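Local coordinates for protein Niban 2 (Homo sapiens, PDB 7CTP), which may suppress apoptosis and promote melanoma cell invasion, and is an N-myristoylated, PH domain-containing member of the Niban family, at residues 443-455 with 467-479. Sequence-based numbering, arbitrary orientation.
Sequences AVYTFETLLHQEL and SIQRVLERVLKKY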
loop_
_atom_site.group_PDB
_atom_site.type_symbol
_atom_site.label_atom_id
_atom_site.label_comp_id
_atom_site.label_asym_id
_atom_site.label_seq_id
_atom_site.Cartn_x
_atom_site.Cartn_y
_atom_site.Cartn_z
ATOM N N ALA A 443 -18.818 6.498 -5.943
ATOM C CA ALA A 443 -20.236 6.731 -5.668
ATOM C C ALA A 443 -20.595 8.200 -5.845
ATOM O O ALA A 443 -21.616 8.532 -6.468
ATOM C CB ALA A 443 -20.596 6.242 -4.262
ATOM N N VAL A 444 -19.773 9.104 -5.308
ATOM C CA VAL A 444 -20.106 10.521 -5.419
ATOM C C VAL A 444 -19.877 11.020 -6.841
ATOM O O VAL A 444 -20.639 11.855 -7.339
ATOM C CB VAL A 444 -19.333 11.357 -4.382
ATOM C CG1 VAL A 444 -19.719 10.916 -2.970
ATOM C CG2 VAL A 444 -17.843 11.263 -4.613
ATOM N N TYR A 445 -18.847 10.511 -7.528
ATOM C CA TYR A 445 -18.650 10.898 -8.926
ATOM C C TYR A 445 -19.829 10.447 -9.780
ATOM O O TYR A 445 -20.350 11.211 -10.604
ATOM C CB TYR A 445 -17.350 10.310 -9.474
ATOM C CG TYR A 445 -17.144 10.616 -10.948
ATOM C CD1 TYR A 445 -16.824 11.903 -11.370
ATOM C CD2 TYR A 445 -17.286 9.627 -11.911
ATOM C CE1 TYR A 445 -16.643 12.193 -12.707
ATOM C CE2 TYR A 445 -17.108 9.910 -13.257
ATOM C CZ TYR A 445 -16.786 11.194 -13.645
ATOM O OH TYR A 445 -16.602 11.489 -14.985
ATOM N N THR A 446 -20.249 9.193 -9.600
ATOM C CA THR A 446 -21.405 8.680 -10.327
ATOM C C THR A 446 -22.655 9.492 -10.010
ATOM O O THR A 446 -23.416 9.863 -10.915
ATOM C CB THR A 446 -21.627 7.209 -9.986
ATOM O OG1 THR A 446 -20.455 6.455 -10.327
ATOM C CG2 THR A 446 -22.819 6.664 -10.757
ATOM N N PHE A 447 -22.880 9.782 -8.724
ATOM C CA PHE A 447 -24.050 10.565 -8.335
ATOM C C PHE A 447 -24.055 11.922 -9.022
ATOM O O PHE A 447 -25.083 12.355 -9.554
ATOM C CB PHE A 447 -24.111 10.752 -6.816
ATOM C CG PHE A 447 -25.352 11.478 -6.357
ATOM C CD1 PHE A 447 -26.570 10.815 -6.288
ATOM C CD2 PHE A 447 -25.306 12.829 -6.030
ATOM C CE1 PHE A 447 -27.720 11.483 -5.886
ATOM C CE2 PHE A 447 -26.449 13.500 -5.625
ATOM C CZ PHE A 447 -27.653 12.828 -5.550
ATOM N N GLU A 448 -22.909 12.608 -9.018
ATOM C CA GLU A 448 -22.826 13.921 -9.649
ATOM C C GLU A 448 -23.114 13.824 -11.141
ATOM O O GLU A 448 -23.923 14.588 -11.686
ATOM C CB GLU A 448 -21.449 14.544 -9.419
ATOM C CG GLU A 448 -21.287 15.889 -10.129
ATOM C CD GLU A 448 -19.998 16.605 -9.785
ATOM O OE1 GLU A 448 -19.067 15.959 -9.257
ATOM O OE2 GLU A 448 -19.916 17.823 -10.057
ATOM N N THR A 449 -22.466 12.873 -11.815
ATOM C CA THR A 449 -22.627 12.737 -13.259
ATOM C C THR A 449 -24.066 12.401 -13.627
ATOM O O THR A 449 -24.639 12.996 -14.549
ATOM C CB THR A 449 -21.670 11.676 -13.792
ATOM O OG1 THR A 449 -20.346 11.963 -13.326
ATOM C CG2 THR A 449 -21.668 11.679 -15.314
ATOM N N LEU A 450 -24.673 11.457 -12.906
ATOM C CA LEU A 450 -26.032 11.040 -13.236
ATOM C C LEU A 450 -27.051 12.113 -12.864
ATOM O O LEU A 450 -28.056 12.285 -13.562
ATOM C CB LEU A 450 -26.357 9.717 -12.542
ATOM C CG LEU A 450 -25.572 8.500 -13.019
ATOM C CD1 LEU A 450 -26.266 7.221 -12.594
ATOM C CD2 LEU A 450 -25.371 8.542 -14.531
ATOM N N LEU A 451 -26.811 12.848 -11.775
ATOM C CA LEU A 451 -27.734 13.918 -11.409
ATOM C C LEU A 451 -27.720 15.028 -12.451
ATOM O O LEU A 451 -28.775 15.546 -12.829
ATOM C CB LEU A 451 -27.398 14.473 -10.027
ATOM C CG LEU A 451 -28.355 15.521 -9.443
ATOM C CD1 LEU A 451 -29.773 14.972 -9.327
ATOM C CD2 LEU A 451 -27.864 16.015 -8.085
ATOM N N HIS A 452 -26.533 15.400 -12.934
ATOM C CA HIS A 452 -26.455 16.423 -13.973
ATOM C C HIS A 452 -27.215 15.985 -15.219
ATOM O O HIS A 452 -27.943 16.781 -15.822
ATOM C CB HIS A 452 -24.988 16.726 -14.289
ATOM C CG HIS A 452 -24.785 17.841 -15.271
ATOM N ND1 HIS A 452 -24.429 17.622 -16.587
ATOM C CD2 HIS A 452 -24.872 19.186 -15.124
ATOM C CE1 HIS A 452 -24.311 18.783 -17.208
ATOM N NE2 HIS A 452 -24.576 19.747 -16.344
ATOM N N GLN A 453 -27.077 14.711 -15.602
ATOM C CA GLN A 453 -27.858 14.162 -16.710
ATOM C C GLN A 453 -29.349 14.308 -16.448
ATOM O O GLN A 453 -30.102 14.796 -17.301
ATOM C CB GLN A 453 -27.522 12.686 -16.913
ATOM C CG GLN A 453 -26.112 12.373 -17.357
ATOM C CD GLN A 453 -25.883 10.882 -17.480
ATOM O OE1 GLN A 453 -26.796 10.088 -17.243
ATOM N NE2 GLN A 453 -24.669 10.489 -17.856
ATOM N N GLU A 454 -29.794 13.863 -15.272
ATOM C CA GLU A 454 -31.213 13.902 -14.934
ATOM C C GLU A 454 -31.747 15.324 -14.956
ATOM O O GLU A 454 -32.886 15.564 -15.376
ATOM C CB GLU A 454 -31.431 13.273 -13.560
ATOM C CG GLU A 454 -32.882 13.073 -13.182
ATOM C CD GLU A 454 -33.477 11.831 -13.803
ATOM O OE1 GLU A 454 -34.625 11.494 -13.444
ATOM O OE2 GLU A 454 -32.800 11.189 -14.637
ATOM N N LEU A 455 -30.929 16.284 -14.523
ATOM C CA LEU A 455 -31.372 17.667 -14.423
ATOM C C LEU A 455 -31.534 18.336 -15.777
ATOM O O LEU A 455 -32.150 19.402 -15.853
ATOM C CB LEU A 455 -30.384 18.462 -13.584
ATOM C CG LEU A 455 -30.414 18.115 -12.109
ATOM C CD1 LEU A 455 -29.671 19.185 -11.390
ATOM C CD2 LEU A 455 -31.842 18.014 -11.627
ATOM N N SER A 467 -36.144 13.425 -8.157
ATOM C CA SER A 467 -35.088 12.963 -9.049
ATOM C C SER A 467 -33.792 12.729 -8.280
ATOM O O SER A 467 -33.064 11.769 -8.555
ATOM C CB SER A 467 -34.892 13.945 -10.208
ATOM O OG SER A 467 -34.421 15.207 -9.762
ATOM N N ILE A 468 -33.502 13.578 -7.287
ATOM C CA ILE A 468 -32.357 13.314 -6.414
ATOM C C ILE A 468 -32.487 11.938 -5.769
ATOM O O ILE A 468 -31.565 11.118 -5.823
ATOM C CB ILE A 468 -32.209 14.421 -5.354
ATOM C CG1 ILE A 468 -31.494 15.640 -5.945
ATOM C CG2 ILE A 468 -31.429 13.902 -4.153
ATOM C CD1 ILE A 468 -31.330 16.786 -4.974
ATOM N N GLN A 469 -33.650 11.655 -5.173
ATOM C CA GLN A 469 -33.824 10.365 -4.515
ATOM C C GLN A 469 -33.835 9.215 -5.517
ATOM O O GLN A 469 -33.430 8.102 -5.173
ATOM C CB GLN A 469 -35.094 10.360 -3.657
ATOM C CG GLN A 469 -34.910 11.026 -2.288
ATOM C CD GLN A 469 -36.194 11.117 -1.473
ATOM O OE1 GLN A 469 -36.246 11.812 -0.454
ATOM N NE2 GLN A 469 -37.232 10.406 -1.909
ATOM N N ARG A 470 -34.262 9.461 -6.759
ATOM C CA ARG A 470 -34.226 8.395 -7.760
ATOM C C ARG A 470 -32.815 8.162 -8.274
ATOM O O ARG A 470 -32.419 7.015 -8.507
ATOM C CB ARG A 470 -35.155 8.707 -8.935
ATOM C CG ARG A 470 -36.503 8.006 -8.861
ATOM C CD ARG A 470 -37.502 8.651 -9.810
ATOM N NE ARG A 470 -36.998 8.763 -11.180
ATOM C CZ ARG A 470 -36.723 9.911 -11.793
ATOM N NH1 ARG A 470 -36.279 9.907 -13.044
ATOM N NH2 ARG A 470 -36.868 11.063 -11.156
ATOM N N VAL A 471 -32.057 9.240 -8.483
ATOM C CA VAL A 471 -30.651 9.096 -8.843
ATOM C C VAL A 471 -29.889 8.403 -7.720
ATOM O O VAL A 471 -29.034 7.540 -7.964
ATOM C CB VAL A 471 -30.050 10.473 -9.178
ATOM C CG1 VAL A 471 -28.527 10.388 -9.276
ATOM C CG2 VAL A 471 -30.647 11.012 -10.472
ATOM N N LEU A 472 -30.197 8.765 -6.470
ATOM C CA LEU A 472 -29.552 8.134 -5.323
ATOM C C LEU A 472 -29.842 6.641 -5.290
ATOM O O LEU A 472 -28.936 5.824 -5.091
ATOM C CB LEU A 472 -30.008 8.814 -4.027
ATOM C CG LEU A 472 -29.639 8.148 -2.701
ATOM C CD1 LEU A 472 -28.119 8.138 -2.507
ATOM C CD2 LEU A 472 -30.311 8.831 -1.529
ATOM N N GLU A 473 -31.102 6.260 -5.514
ATOM C CA GLU A 473 -31.451 4.844 -5.499
ATOM C C GLU A 473 -30.741 4.086 -6.619
ATOM O O GLU A 473 -30.356 2.923 -6.443
ATOM C CB GLU A 473 -32.969 4.679 -5.596
ATOM C CG GLU A 473 -33.521 3.400 -4.973
ATOM C CD GLU A 473 -33.192 3.252 -3.490
ATOM O OE1 GLU A 473 -33.269 4.252 -2.742
ATOM O OE2 GLU A 473 -32.854 2.119 -3.076
ATOM N N ARG A 474 -30.542 4.734 -7.774
ATOM C CA ARG A 474 -29.801 4.100 -8.864
ATOM C C ARG A 474 -28.333 3.913 -8.503
ATOM O O ARG A 474 -27.732 2.885 -8.841
ATOM C CB ARG A 474 -29.908 4.928 -10.142
ATOM C CG ARG A 474 -31.156 4.676 -10.959
ATOM C CD ARG A 474 -31.231 5.634 -12.138
ATOM N NE ARG A 474 -30.222 5.352 -13.158
ATOM C CZ ARG A 474 -29.698 6.273 -13.962
ATOM N NH1 ARG A 474 -30.087 7.539 -13.865
ATOM N NH2 ARG A 474 -28.785 5.932 -14.865
ATOM N N VAL A 475 -27.733 4.913 -7.858
ATOM C CA VAL A 475 -26.321 4.821 -7.501
ATOM C C VAL A 475 -26.118 3.776 -6.410
ATOM O O VAL A 475 -25.122 3.043 -6.408
ATOM C CB VAL A 475 -25.788 6.210 -7.095
ATOM C CG1 VAL A 475 -24.339 6.127 -6.604
ATOM C CG2 VAL A 475 -25.890 7.163 -8.274
ATOM N N LEU A 476 -27.070 3.672 -5.482
ATOM C CA LEU A 476 -26.974 2.662 -4.433
ATOM C C LEU A 476 -26.978 1.246 -5.008
ATOM O O LEU A 476 -26.265 0.366 -4.507
ATOM C CB LEU A 476 -28.114 2.839 -3.429
ATOM C CG LEU A 476 -28.055 4.065 -2.514
ATOM C CD1 LEU A 476 -29.360 4.194 -1.723
ATOM C CD2 LEU A 476 -26.842 4.017 -1.569
ATOM N N LYS A 477 -27.774 0.994 -6.054
ATOM C CA LYS A 477 -27.764 -0.347 -6.645
ATOM C C LYS A 477 -26.447 -0.618 -7.363
ATOM O O LYS A 477 -25.901 -1.726 -7.268
ATOM C CB LYS A 477 -28.957 -0.545 -7.590
ATOM C CG LYS A 477 -30.298 -0.344 -6.895
ATOM C CD LYS A 477 -31.437 -1.223 -7.398
ATOM C CE LYS A 477 -32.737 -0.910 -6.639
ATOM N NZ LYS A 477 -33.362 0.399 -7.020
ATOM N N LYS A 478 -25.901 0.386 -8.058
ATOM C CA LYS A 478 -24.573 0.222 -8.645
ATOM C C LYS A 478 -23.526 0.019 -7.555
ATOM O O LYS A 478 -22.618 -0.810 -7.703
ATOM C CB LYS A 478 -24.212 1.427 -9.515
ATOM C CG LYS A 478 -25.161 1.658 -10.702
ATOM C CD LYS A 478 -24.838 2.967 -11.412
ATOM C CE LYS A 478 -25.860 3.281 -12.506
ATOM N NZ LYS A 478 -25.778 2.322 -13.643
ATOM N N TYR A 479 -23.645 0.759 -6.450
ATOM C CA TYR A 479 -22.696 0.602 -5.352
ATOM C C TYR A 479 -22.723 -0.817 -4.794
ATOM O O TYR A 479 -21.669 -1.423 -4.552
ATOM C CB TYR A 479 -22.990 1.610 -4.240
ATOM C CG TYR A 479 -22.040 1.457 -3.071
ATOM C CD1 TYR A 479 -22.305 0.566 -2.032
ATOM C CD2 TYR A 479 -20.850 2.176 -3.032
ATOM C CE1 TYR A 479 -21.410 0.415 -0.976
ATOM C CE2 TYR A 479 -19.958 2.032 -1.983
ATOM C CZ TYR A 479 -20.245 1.151 -0.965
ATOM O OH TYR A 479 -19.344 1.020 0.066
#
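Phe447 pushes its ring as a knob into the hole formed by Ile468, Val471, Leu472 and Val475, in the antiparallel helical hairpin of 422-455 and 464-511. Segments 443-455 and 467-479 run roughly antiparallel, at 140°, their axes approaching to 9.7 Å. With CG anti to the backbone N (chi1 -176°), the Phe447 ring is carried across to the partner helix, where CD1 meets Val471 CG1 at 3.6 Å and the ring edge lies against the backbone, CE1 being 3.7 Å from Leu472 N. Val471 answers as a knob among Phe447, Leu450, Leu451 and Glu454; a turn on, Val475 fits among Ala443, Thr446, Phe447 and Leu450, its CG1 3.6 Å from Ala443 O. Behind this buried strip, helix 384-391 packs on Phe447 and Leu451, and helix 342-378 on Ile468 and Leu472. The other flank is polar and more open. Towards the hairpin's connection, the Glu454 carboxylate pairs with exposed Arg470 in a salt bridge whose modelled spacing is doubtfully short. Glu454 bends at chi2 (81°) and lays CG 3.7 Å from Ser467 CB. Further along, Leu450 CD1 sits 4.0 Å from Lys478 CE and over one face of the Arg474 guanidinium, 3.6 Å from Arg474 NH2.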